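Local coordinates for protein neural-cadherin (Drosophila melanogaster, PDB 3UBF) that mediates calcium-dependent, mainly homophilic adhesion between cells, the piece here being three consecutive cadherin domains of its ectodomain, at residues 59-64 against 136-141; 67-72 against 94-99; 104-109 against 196-201; 142-147 against 182-187. All coordinates share one frame; numbering follows the deposited sequence.

Contact 1: 59-64 against 136-141. With ZN (zinc ion), chain B; ZN (zinc ion), chain H; CA (calcium ion), chain T; ZN (zinc ion), chain G.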
# COMPACT_ATOMS: atom_id res chain seq x y z
N ASP A 59 14.82 16.66 8.12
CA ASP A 59 13.61 16.43 7.36
C ASP A 59 13.98 16.45 5.88
O ASP A 59 14.20 17.50 5.28
CB ASP A 59 12.58 17.49 7.71
CG ASP A 59 11.24 17.24 7.06
OD1 ASP A 59 11.09 16.26 6.29
OD2 ASP A 59 10.32 18.05 7.33
N TYR A 60 14.08 15.25 5.32
CA TYR A 60 14.50 15.01 3.94
C TYR A 60 13.72 15.83 2.92
O TYR A 60 14.29 16.38 1.98
CB TYR A 60 14.35 13.52 3.66
CG TYR A 60 14.66 13.09 2.25
CD1 TYR A 60 15.94 12.69 1.89
CD2 TYR A 60 13.65 13.04 1.28
CE1 TYR A 60 16.22 12.27 0.60
CE2 TYR A 60 13.92 12.63 -0.00
CZ TYR A 60 15.21 12.24 -0.34
OH TYR A 60 15.48 11.84 -1.63
N GLU A 61 12.40 15.90 3.12
CA GLU A 61 11.50 16.64 2.24
C GLU A 61 11.84 18.13 2.23
O GLU A 61 11.62 18.81 1.22
CB GLU A 61 10.04 16.44 2.65
CG GLU A 61 9.46 15.06 2.33
CD GLU A 61 10.01 13.93 3.20
OE1 GLU A 61 10.83 14.16 4.12
OE2 GLU A 61 9.60 12.78 2.98
N GLU A 62 12.36 18.62 3.35
CA GLU A 62 12.72 20.04 3.49
C GLU A 62 14.09 20.41 2.91
O GLU A 62 14.41 21.60 2.79
CB GLU A 62 12.56 20.50 4.95
CG GLU A 62 11.11 20.84 5.30
CD GLU A 62 10.88 21.18 6.77
OE1 GLU A 62 11.79 21.73 7.44
OE2 GLU A 62 9.76 20.90 7.25
N LEU A 63 14.90 19.40 2.56
CA LEU A 63 16.20 19.62 1.92
C LEU A 63 16.02 20.00 0.45
O LEU A 63 14.99 19.68 -0.17
CB LEU A 63 17.07 18.37 2.02
CG LEU A 63 17.33 17.76 3.40
CD1 LEU A 63 18.18 16.53 3.29
CD2 LEU A 63 18.00 18.77 4.31
N GLY A 64 17.03 20.68 -0.11
CA GLY A 64 17.03 21.01 -1.54
C GLY A 64 16.98 19.74 -2.38
O GLY A 64 17.13 18.64 -1.83
N ASP A 136 5.39 6.60 3.39
CA ASP A 136 5.94 7.85 3.93
C ASP A 136 4.85 8.84 4.32
O ASP A 136 4.15 9.42 3.48
CB ASP A 136 6.96 8.49 2.98
CG ASP A 136 7.88 9.46 3.69
OD1 ASP A 136 7.44 10.11 4.67
OD2 ASP A 136 9.05 9.58 3.29
N THR A 137 4.73 9.02 5.62
CA THR A 137 3.76 9.90 6.27
C THR A 137 3.87 11.38 5.85
O THR A 137 2.92 12.14 6.00
CB THR A 137 3.93 9.72 7.79
OG1 THR A 137 2.94 8.79 8.24
CG2 THR A 137 3.84 11.04 8.59
N ASP A 138 5.02 11.74 5.30
CA ASP A 138 5.36 13.13 5.01
C ASP A 138 5.14 13.48 3.53
O ASP A 138 5.57 14.54 3.07
CB ASP A 138 6.83 13.37 5.39
CG ASP A 138 7.06 14.75 5.95
OD1 ASP A 138 6.06 15.48 6.13
OD2 ASP A 138 8.23 15.10 6.23
N HIS A 139 4.48 12.58 2.81
CA HIS A 139 4.30 12.69 1.36
C HIS A 139 2.86 12.98 1.03
O HIS A 139 1.96 12.58 1.76
CB HIS A 139 4.68 11.37 0.69
CG HIS A 139 6.15 11.15 0.58
ND1 HIS A 139 6.71 10.30 -0.35
CD2 HIS A 139 7.19 11.67 1.28
CE1 HIS A 139 8.02 10.31 -0.22
NE2 HIS A 139 8.34 11.13 0.77
N ASN A 140 2.64 13.67 -0.08
CA ASN A 140 1.31 13.91 -0.57
C ASN A 140 1.17 13.29 -1.93
O ASN A 140 2.14 13.26 -2.69
CB ASN A 140 0.99 15.40 -0.58
CG ASN A 140 1.00 16.00 0.82
OD1 ASN A 140 0.16 15.64 1.66
ND2 ASN A 140 1.97 16.88 1.09
N ILE A 141 -0.01 12.77 -2.22
CA ILE A 141 -0.24 12.06 -3.47
C ILE A 141 -1.38 12.67 -4.27
O ILE A 141 -2.32 13.25 -3.70
CB ILE A 141 -0.50 10.55 -3.24
CG1 ILE A 141 -1.78 10.32 -2.42
CG2 ILE A 141 0.71 9.87 -2.59
CD1 ILE A 141 -2.08 8.85 -2.15
ZN ZN B . 10.14 11.16 3.83
ZN ZN H . 8.42 17.15 6.96
CA CA T . 10.39 13.39 6.20
ZN ZN G . 5.93 8.75 -1.36
O HOH W 1 10.23 11.01 5.39
O HOH W 2 7.87 16.14 8.73
O HOH W 3 8.30 18.05 5.42
O HOH W 4 10.35 13.43 8.48
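The metal-binding linker between two successive cadherin domains is built here from D59 and E61 of one domain facing D136, D138 and H139 of the next. Carboxylates suit the place: their crowded negative charge is probably offset by the ions between them. E61 bridges two ions with separate oxygens. A bend at chi2 (72°) places its CD near both ions, and the two carboxylate oxygens then diverge, OE1 binding calcium at 2.3 Å and OE2 a zinc ion at 1.9 Å. That zinc also takes D136 OD2 at 2.0 Å. D138 shares a single oxygen, OD2, between the calcium (2.8 Å) and a second zinc ion (2.2 Å). D59 reaches this second zinc through OD2, tip to tip with D138, the two carboxylate planes 17° apart; two acceptors come as close as 3.1 Å, D59 OD1 to D138 OD2. H139 meets E61 OE2 in the plane of its ring, edge-on, while D136 CB lies over the ring centre; H139 ND1 binds a third zinc ion. An Asx turn fixes the D136 loop, D138 N donating to D136 OD1 at 3.0 Å. Three calcium ions usually stiffen such linkers, so the zinc ions probably occupy, in part, positions that calcium would fill. E13 completes the calcium shell and D98 the zinc of E61. The 59-64 segment, with its 3-10 turn, leads from strand 51-54 to strand 68-76 and lays Y60 on V96 of strand 88-97, whereas 136-141 joins strand 126-133 to strand 141-149.

Contact 2: 67-72 against 94-99. With ZN (zinc ion), chain B.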
# COMPACT_ATOMS: atom_id res chain seq x y z
N LYS A 67 19.32 16.86 -1.78
CA LYS A 67 19.07 15.94 -0.66
C LYS A 67 20.33 15.73 0.18
O LYS A 67 20.66 14.62 0.62
CB LYS A 67 18.45 14.62 -1.13
CG LYS A 67 17.12 14.82 -1.84
CD LYS A 67 16.13 15.58 -0.96
CE LYS A 67 14.88 15.99 -1.70
NZ LYS A 67 14.06 16.83 -0.81
N THR A 68 21.02 16.83 0.41
CA THR A 68 22.27 16.80 1.13
C THR A 68 22.28 17.90 2.17
O THR A 68 21.68 18.96 1.98
CB THR A 68 23.48 17.00 0.18
OG1 THR A 68 23.34 18.24 -0.52
CG2 THR A 68 23.57 15.86 -0.83
N ILE A 69 22.93 17.63 3.29
CA ILE A 69 23.29 18.69 4.19
C ILE A 69 24.70 19.04 3.75
O ILE A 69 25.64 18.26 3.92
CB ILE A 69 23.17 18.28 5.66
CG1 ILE A 69 21.68 18.08 5.99
CG2 ILE A 69 23.73 19.36 6.56
CD1 ILE A 69 21.40 17.19 7.15
N ASP A 70 24.80 20.20 3.11
CA ASP A 70 26.02 20.61 2.41
C ASP A 70 26.56 21.87 3.07
O ASP A 70 25.91 22.91 3.05
CB ASP A 70 25.72 20.83 0.91
CG ASP A 70 26.99 20.77 0.04
OD1 ASP A 70 28.11 20.75 0.59
OD2 ASP A 70 26.85 20.75 -1.21
N PHE A 71 27.74 21.76 3.66
CA PHE A 71 28.32 22.87 4.39
C PHE A 71 29.84 22.80 4.37
O PHE A 71 30.42 21.78 4.01
CB PHE A 71 27.82 22.90 5.84
CG PHE A 71 28.14 21.66 6.62
CD1 PHE A 71 27.41 20.50 6.45
CD2 PHE A 71 29.20 21.66 7.53
CE1 PHE A 71 27.72 19.34 7.18
CE2 PHE A 71 29.52 20.51 8.26
CZ PHE A 71 28.77 19.35 8.09
N TRP A 72 30.46 23.91 4.76
CA TRP A 72 31.90 24.01 4.82
C TRP A 72 32.35 24.16 6.27
O TRP A 72 31.61 24.65 7.11
CB TRP A 72 32.37 25.21 3.99
CG TRP A 72 32.34 25.01 2.50
CD1 TRP A 72 31.25 25.12 1.69
CD2 TRP A 72 33.44 24.70 1.65
NE1 TRP A 72 31.61 24.88 0.39
CE2 TRP A 72 32.95 24.63 0.33
CE3 TRP A 72 34.81 24.48 1.87
CZ2 TRP A 72 33.77 24.33 -0.76
CZ3 TRP A 72 35.63 24.18 0.78
CH2 TRP A 72 35.10 24.11 -0.52
N ILE A 94 26.68 15.59 3.54
CA ILE A 94 25.97 14.48 4.13
C ILE A 94 24.84 14.13 3.19
O ILE A 94 23.87 14.88 3.10
CB ILE A 94 25.38 14.83 5.51
CG1 ILE A 94 26.47 15.26 6.50
CG2 ILE A 94 24.56 13.66 6.07
CD1 ILE A 94 25.93 16.04 7.70
N LEU A 95 24.95 13.02 2.48
CA LEU A 95 23.83 12.52 1.71
C LEU A 95 22.80 11.94 2.67
O LEU A 95 23.12 11.02 3.42
CB LEU A 95 24.28 11.45 0.71
CG LEU A 95 23.17 10.94 -0.21
CD1 LEU A 95 22.67 12.03 -1.16
CD2 LEU A 95 23.60 9.68 -0.97
N VAL A 96 21.58 12.49 2.67
CA VAL A 96 20.50 12.05 3.56
C VAL A 96 19.55 11.10 2.83
O VAL A 96 19.04 11.40 1.75
CB VAL A 96 19.70 13.25 4.14
CG1 VAL A 96 18.53 12.78 5.03
CG2 VAL A 96 20.62 14.19 4.90
N LYS A 97 19.33 9.94 3.43
CA LYS A 97 18.45 8.93 2.88
C LYS A 97 17.11 8.95 3.60
O LYS A 97 17.05 8.86 4.83
CB LYS A 97 19.11 7.55 2.95
CG LYS A 97 19.51 6.94 1.60
CD LYS A 97 20.29 7.90 0.68
CE LYS A 97 20.64 7.24 -0.67
NZ LYS A 97 19.47 6.66 -1.43
N ASP A 98 16.04 9.11 2.82
CA ASP A 98 14.69 9.02 3.34
C ASP A 98 14.28 7.55 3.31
O ASP A 98 13.87 7.04 2.26
CB ASP A 98 13.76 9.86 2.47
CG ASP A 98 12.43 10.14 3.11
OD1 ASP A 98 12.22 9.70 4.26
OD2 ASP A 98 11.59 10.80 2.47
N VAL A 99 14.42 6.85 4.43
CA VAL A 99 14.22 5.39 4.43
C VAL A 99 12.73 4.98 4.47
O VAL A 99 12.40 3.80 4.33
CB VAL A 99 15.08 4.65 5.52
ZN ZN B . 10.14 11.16 3.83
O HOH W 1 10.23 11.01 5.39
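The hairpin of strands 68-76 and 88-97 in the first cadherin domain pairs I69 with I94 and T68 with L95. I69 and I94 form an antiparallel hydrogen-bonded pair: I69 N donates to I94 O at 2.9 Å, and I94 N returns a bond of 2.9 Å to I69 O. Two residues on, V96 N gives a nearly straight bond (169°) to K67 O, 3.1 Å away. T68 and L95 are the non-hydrogen-bonded pair.

The side chains divide between the two faces of the sheet. I69 and I94 lie side by side, pointing the same way, with CB atoms 4.1 Å apart. Beyond them I69 CD1 touches V96 CG2 at 3.8 Å, and I94 CD1 meets the F71 ring at its edge, in plane, 3.8 Å from CE1. F71 has CG between the backbone N and the carbonyl carbon (chi1 60°), while its ring comes back toward I94. These branched and aromatic groups suit a buried face, where I69 and F71 also pack on V44 of strand 44-46. On the other face, T68 CG2 and L95 CD1 cross at 3.9 Å in a partly exposed setting that tolerates the threonine hydroxyl. K67 turns its ammonium to the carbonyl oxygens of Y60 and L63. Past the strand end, D98 binds the linker zinc through OD2 at 2.0 Å and, more distantly, OD1.

Two adjacent antiparallel strands, the second flanked by the parallel strand 3-12, are the F and G strands of the Greek-key beta-sandwich typical of cadherin repeats.

Contact 3: 104-109 against 196-201. With ZN (zinc ion), chain J.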
# COMPACT_ATOMS: atom_id res chain seq x y z
N PRO A 104 3.70 4.65 -3.07
CA PRO A 104 2.34 4.40 -2.64
C PRO A 104 1.76 3.16 -3.30
O PRO A 104 2.24 2.70 -4.34
CB PRO A 104 1.58 5.65 -3.12
CG PRO A 104 2.40 6.21 -4.20
CD PRO A 104 3.82 5.89 -3.86
N TYR A 105 0.74 2.60 -2.66
CA TYR A 105 0.02 1.47 -3.21
C TYR A 105 -1.44 1.70 -2.91
O TYR A 105 -1.78 2.33 -1.91
CB TYR A 105 0.51 0.16 -2.59
CG TYR A 105 0.60 0.21 -1.09
CD1 TYR A 105 -0.44 -0.27 -0.29
CD2 TYR A 105 1.72 0.74 -0.47
CE1 TYR A 105 -0.37 -0.21 1.07
CE2 TYR A 105 1.80 0.81 0.91
CZ TYR A 105 0.76 0.33 1.67
OH TYR A 105 0.87 0.41 3.04
N PHE A 106 -2.30 1.22 -3.80
CA PHE A 106 -3.73 1.30 -3.58
C PHE A 106 -4.14 0.38 -2.44
O PHE A 106 -3.68 -0.78 -2.37
CB PHE A 106 -4.48 0.95 -4.85
CG PHE A 106 -4.40 2.03 -5.90
CD1 PHE A 106 -3.64 1.84 -7.05
CD2 PHE A 106 -5.06 3.25 -5.73
CE1 PHE A 106 -3.55 2.82 -8.01
CE2 PHE A 106 -4.97 4.26 -6.68
CZ PHE A 106 -4.22 4.05 -7.82
N ILE A 107 -4.94 0.92 -1.53
CA ILE A 107 -5.56 0.14 -0.45
C ILE A 107 -7.03 -0.20 -0.71
O ILE A 107 -7.65 -0.92 0.08
CB ILE A 107 -5.37 0.79 0.96
CG1 ILE A 107 -6.09 2.14 1.06
CG2 ILE A 107 -3.89 0.96 1.26
CD1 ILE A 107 -6.07 2.75 2.47
N ASN A 108 -7.59 0.29 -1.81
CA ASN A 108 -8.91 -0.20 -2.27
C ASN A 108 -9.01 -1.72 -2.26
O ASN A 108 -8.14 -2.42 -2.80
CB ASN A 108 -9.22 0.30 -3.67
CG ASN A 108 -9.38 1.80 -3.71
OD1 ASN A 108 -8.43 2.52 -4.02
ND2 ASN A 108 -10.58 2.29 -3.37
N ARG A 109 -10.04 -2.24 -1.60
CA ARG A 109 -10.32 -3.67 -1.66
C ARG A 109 -11.81 -3.89 -1.95
O ARG A 109 -12.64 -3.08 -1.55
CB ARG A 109 -9.86 -4.38 -0.38
CG ARG A 109 -8.31 -4.43 -0.17
CD ARG A 109 -7.58 -5.21 -1.27
NE ARG A 109 -6.13 -5.29 -1.05
CZ ARG A 109 -5.24 -4.37 -1.45
NH1 ARG A 109 -5.64 -3.29 -2.08
NH2 ARG A 109 -3.96 -4.52 -1.21
N GLN A 196 7.75 8.51 -7.37
CA GLN A 196 7.19 7.16 -7.32
C GLN A 196 5.67 7.22 -7.38
O GLN A 196 5.04 8.23 -7.04
CB GLN A 196 7.54 6.43 -6.03
CG GLN A 196 9.01 6.23 -5.75
CD GLN A 196 9.33 6.44 -4.26
OE1 GLN A 196 8.43 6.57 -3.42
NE2 GLN A 196 10.62 6.50 -3.95
N SER A 197 5.08 6.11 -7.77
CA SER A 197 3.65 6.04 -7.81
C SER A 197 3.13 4.63 -7.62
O SER A 197 3.87 3.68 -7.53
CB SER A 197 3.16 6.64 -9.13
OG SER A 197 3.75 5.99 -10.23
N THR A 198 1.82 4.53 -7.53
CA THR A 198 1.16 3.26 -7.54
C THR A 198 1.37 2.64 -8.91
O THR A 198 1.84 3.30 -9.83
CB THR A 198 -0.34 3.45 -7.37
OG1 THR A 198 -0.83 4.20 -8.48
CG2 THR A 198 -0.67 4.17 -6.06
N PRO A 199 1.01 1.36 -9.05
CA PRO A 199 0.76 0.83 -10.38
C PRO A 199 -0.42 1.55 -11.03
O PRO A 199 -1.23 2.19 -10.33
CB PRO A 199 0.38 -0.63 -10.11
CG PRO A 199 0.98 -0.94 -8.79
CD PRO A 199 0.88 0.33 -8.00
N GLU A 200 -0.52 1.45 -12.35
CA GLU A 200 -1.68 1.94 -13.07
C GLU A 200 -2.73 0.86 -13.01
O GLU A 200 -2.66 -0.12 -13.76
CB GLU A 200 -1.31 2.25 -14.52
CG GLU A 200 -0.13 3.21 -14.59
CD GLU A 200 0.31 3.49 -16.00
OE1 GLU A 200 -0.23 2.88 -16.94
OE2 GLU A 200 1.23 4.33 -16.15
N GLU A 201 -3.67 1.03 -12.09
CA GLU A 201 -4.72 0.04 -11.85
C GLU A 201 -5.94 0.25 -12.72
O GLU A 201 -6.27 1.37 -13.11
CB GLU A 201 -5.16 0.06 -10.37
CG GLU A 201 -4.33 -0.81 -9.44
CD GLU A 201 -4.44 -2.31 -9.72
OE1 GLU A 201 -5.27 -2.74 -10.55
OE2 GLU A 201 -3.66 -3.06 -9.11
ZN ZN J . 2.44 3.89 -17.90
O HOH W 5 4.79 3.24 -17.40
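T198 has OG1 between its backbone N and carbonyl carbon (chi1 62°), the crowded position, which puts CG2 anti to the carbonyl carbon; F106 has CG anti to its own carbonyl carbon (chi1 -72°). The two side chains then cross at about a right angle, and the methyl CG2 of T198 stands over one face of the F106 ring, 3.9 Å from its centroid, in a CH-pi contact offset toward the rim. P199 O comes to the ring edge, in plane, 3.3 Å from F106 CE1. E201 slides past in the opposite direction with its aliphatic part inward, CG lying 3.6 Å from F106 CD1.

The hydroxyl of T198 is used twice: it donates to P199 O at 2.8 Å, from above the carbonyl plane, and accepts from the backbone N of A183. An alanine in place of T198 would probably leave the A183 N-H and P199 O without this mate and open a gap over the F106 ring face. A threonine thus answers both an aromatic surface and two backbone groups.

In the second cadherin domain, F106 belongs to the short edge strand 105-106, beside strand 126-133, while 196-201 runs along strand 176-185 into strand 201-207; the contact therefore spans the two sheets of the beta-sandwich at one border.

P104, rigid and apolar, extends the packing: its CB lies 4.0 Å from T198 CG2 and its CG 3.8 Å from S197 CA. Its carbonyl oxygen receives a CA-H...O contact from T198 CA at 3.4 Å. Farther along, R109 NH1 donates to both F106 O and N108 O.

Contact 4: 142-147 against 182-187. With ZN (zinc ion), chain C; ZN (zinc ion), chain G.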
# COMPACT_ATOMS: atom_id res chain seq x y z
N HIS A 142 -1.26 12.57 -5.59
CA HIS A 142 -2.31 13.02 -6.49
C HIS A 142 -2.82 11.84 -7.30
O HIS A 142 -2.04 11.09 -7.87
CB HIS A 142 -1.83 14.11 -7.44
CG HIS A 142 -1.51 15.41 -6.78
ND1 HIS A 142 -1.01 16.49 -7.47
CD2 HIS A 142 -1.60 15.80 -5.48
CE1 HIS A 142 -0.81 17.50 -6.63
NE2 HIS A 142 -1.16 17.10 -5.42
N TYR A 143 -4.14 11.70 -7.34
CA TYR A 143 -4.77 10.68 -8.15
C TYR A 143 -5.11 11.25 -9.52
O TYR A 143 -5.52 12.40 -9.63
CB TYR A 143 -6.05 10.21 -7.48
CG TYR A 143 -5.88 9.70 -6.07
CD1 TYR A 143 -5.95 10.58 -4.99
CD2 TYR A 143 -5.68 8.35 -5.82
CE1 TYR A 143 -5.82 10.12 -3.70
CE2 TYR A 143 -5.55 7.89 -4.53
CZ TYR A 143 -5.61 8.78 -3.48
OH TYR A 143 -5.48 8.34 -2.19
N PHE A 144 -4.94 10.45 -10.56
CA PHE A 144 -5.34 10.87 -11.90
C PHE A 144 -5.58 9.68 -12.82
O PHE A 144 -5.16 8.56 -12.53
CB PHE A 144 -4.32 11.83 -12.53
CG PHE A 144 -2.92 11.29 -12.59
CD1 PHE A 144 -2.47 10.61 -13.70
CD2 PHE A 144 -2.03 11.51 -11.54
CE1 PHE A 144 -1.16 10.13 -13.77
CE2 PHE A 144 -0.71 11.05 -11.59
CZ PHE A 144 -0.28 10.34 -12.71
N ILE A 145 -6.27 9.95 -13.92
CA ILE A 145 -6.59 8.93 -14.92
C ILE A 145 -5.50 8.91 -15.97
O ILE A 145 -5.21 9.94 -16.58
CB ILE A 145 -7.96 9.24 -15.60
CG1 ILE A 145 -9.10 9.09 -14.60
CG2 ILE A 145 -8.19 8.34 -16.82
CD1 ILE A 145 -10.34 9.86 -14.96
N VAL A 146 -4.90 7.74 -16.20
CA VAL A 146 -3.88 7.61 -17.24
C VAL A 146 -4.45 7.12 -18.56
O VAL A 146 -3.85 7.30 -19.61
CB VAL A 146 -2.64 6.76 -16.80
CG1 VAL A 146 -2.31 7.00 -15.34
CG2 VAL A 146 -2.84 5.29 -17.06
N ARG A 147 -5.62 6.48 -18.50
CA ARG A 147 -6.30 6.01 -19.70
C ARG A 147 -7.78 5.92 -19.39
O ARG A 147 -8.19 5.26 -18.44
CB ARG A 147 -5.76 4.65 -20.15
CG ARG A 147 -6.23 4.17 -21.53
CD ARG A 147 -5.48 4.84 -22.71
N LYS A 182 -4.06 6.04 -11.29
CA LYS A 182 -2.72 6.02 -10.76
C LYS A 182 -2.70 7.07 -9.68
O LYS A 182 -3.42 8.07 -9.78
CB LYS A 182 -1.76 6.41 -11.88
CG LYS A 182 -0.29 6.13 -11.69
CD LYS A 182 0.45 6.76 -12.87
CE LYS A 182 1.95 6.61 -12.79
NZ LYS A 182 2.39 5.24 -13.20
N ALA A 183 -1.91 6.84 -8.63
CA ALA A 183 -1.67 7.88 -7.64
C ALA A 183 -0.18 8.16 -7.66
O ALA A 183 0.63 7.23 -7.67
CB ALA A 183 -2.12 7.45 -6.28
N GLU A 184 0.18 9.43 -7.70
CA GLU A 184 1.57 9.80 -7.85
C GLU A 184 1.98 10.66 -6.68
O GLU A 184 1.22 11.50 -6.19
CB GLU A 184 1.84 10.51 -9.18
CG GLU A 184 3.33 10.75 -9.45
CD GLU A 184 3.63 11.38 -10.80
OE1 GLU A 184 2.91 11.09 -11.78
OE2 GLU A 184 4.59 12.17 -10.90
N ASP A 185 3.22 10.44 -6.27
CA ASP A 185 3.84 11.11 -5.16
C ASP A 185 4.34 12.48 -5.60
O ASP A 185 4.93 12.61 -6.68
CB ASP A 185 5.02 10.26 -4.73
CG ASP A 185 5.42 10.51 -3.34
OD1 ASP A 185 4.97 11.54 -2.77
OD2 ASP A 185 6.14 9.68 -2.79
N GLN A 186 4.13 13.48 -4.75
CA GLN A 186 4.60 14.84 -5.01
C GLN A 186 5.98 15.05 -4.39
O GLN A 186 6.55 16.15 -4.45
CB GLN A 186 3.60 15.87 -4.46
CG GLN A 186 2.18 15.69 -4.96
CD GLN A 186 2.07 15.87 -6.47
OE1 GLN A 186 2.21 16.98 -6.98
NE2 GLN A 186 1.83 14.76 -7.19
N ASN A 187 6.51 13.98 -3.80
CA ASN A 187 7.79 14.00 -3.10
C ASN A 187 8.74 12.92 -3.64
O ASN A 187 9.63 13.20 -4.45
CB ASN A 187 7.59 13.85 -1.59
CG ASN A 187 6.56 14.84 -1.02
OD1 ASN A 187 5.36 14.75 -1.30
ND2 ASN A 187 7.04 15.77 -0.19
ZN ZN C . -1.57 16.60 -9.59
ZN ZN G . 5.93 8.75 -1.36
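Four backbone hydrogen bonds tie H142 and F144 to E184 and K182. H142 N donates to E184 O at 2.8 Å, and E184 N answers to H142 O at 2.8 Å. The F144 pair is less even: F144 N reaches K182 O at 2.9 Å, but K182 N approaches F144 O at 3.0 Å with a bent N-H...O angle of 137°. H142 also binds a zinc ion through ND1 at 2.2 Å, E158 being the other protein ligand. Q186 lies flat over that imidazole, its amide plane 18° from the ring and CD above the ring centre; its CG, 3.8 Å from the centroid, adds a CH-pi contact.

These segments belong to strands 141-149 and 176-185, antiparallel neighbours in the second cadherin domain's beta-sandwich, the former at the sheet's edge. Past F144, V146 and R147 both face Y180 in a classic beta bulge.

F144 shares its face of the sheet with H142, K182 and E184. Its CG lies between the backbone N and the carbonyl carbon (chi1 56°), and the ring runs beside the K182 chain, CZ to CD 3.7 Å. E184 OE1 comes to the ring edge, near its plane, 3.4 Å from F144 CZ, where the aryl hydrogens are weakly positive. Replacing F144 by alanine would probably leave the K182 methylenes and the E184 chain without this support, freer to turn. V146 CG1 covers K182 from across, near CB and CD. On the opposite face the small A183 puts CB against Y143 CD2 and CE2; the Y143 hydroxyl bonds to the backbone N of A132, and both side chains face strand 126-133 of the other sheet.

Overall arrangement
Contact 1 is the joint between the first two domains; contact 2 lies in the first and contact 4 in the second, each pairing neighbouring strands, while contact 3 joins the second domain's two sheets near its linker end. Contact 2 is the most buried, four of its seven touching residues being buried and none exposed; contacts 3 and 4 each reach the surface through one exposed residue. Contacts 2 and 4 rest on backbone hydrogen bonds, contact 3 on a methyl over a ring, and contact 1 on metal coordination. Zinc ions tie contact 1 to two others, one shared with contact 2 and another with contact 4. Contacts 3 and 4, centres about 9 Å apart, meet along strand 176-185.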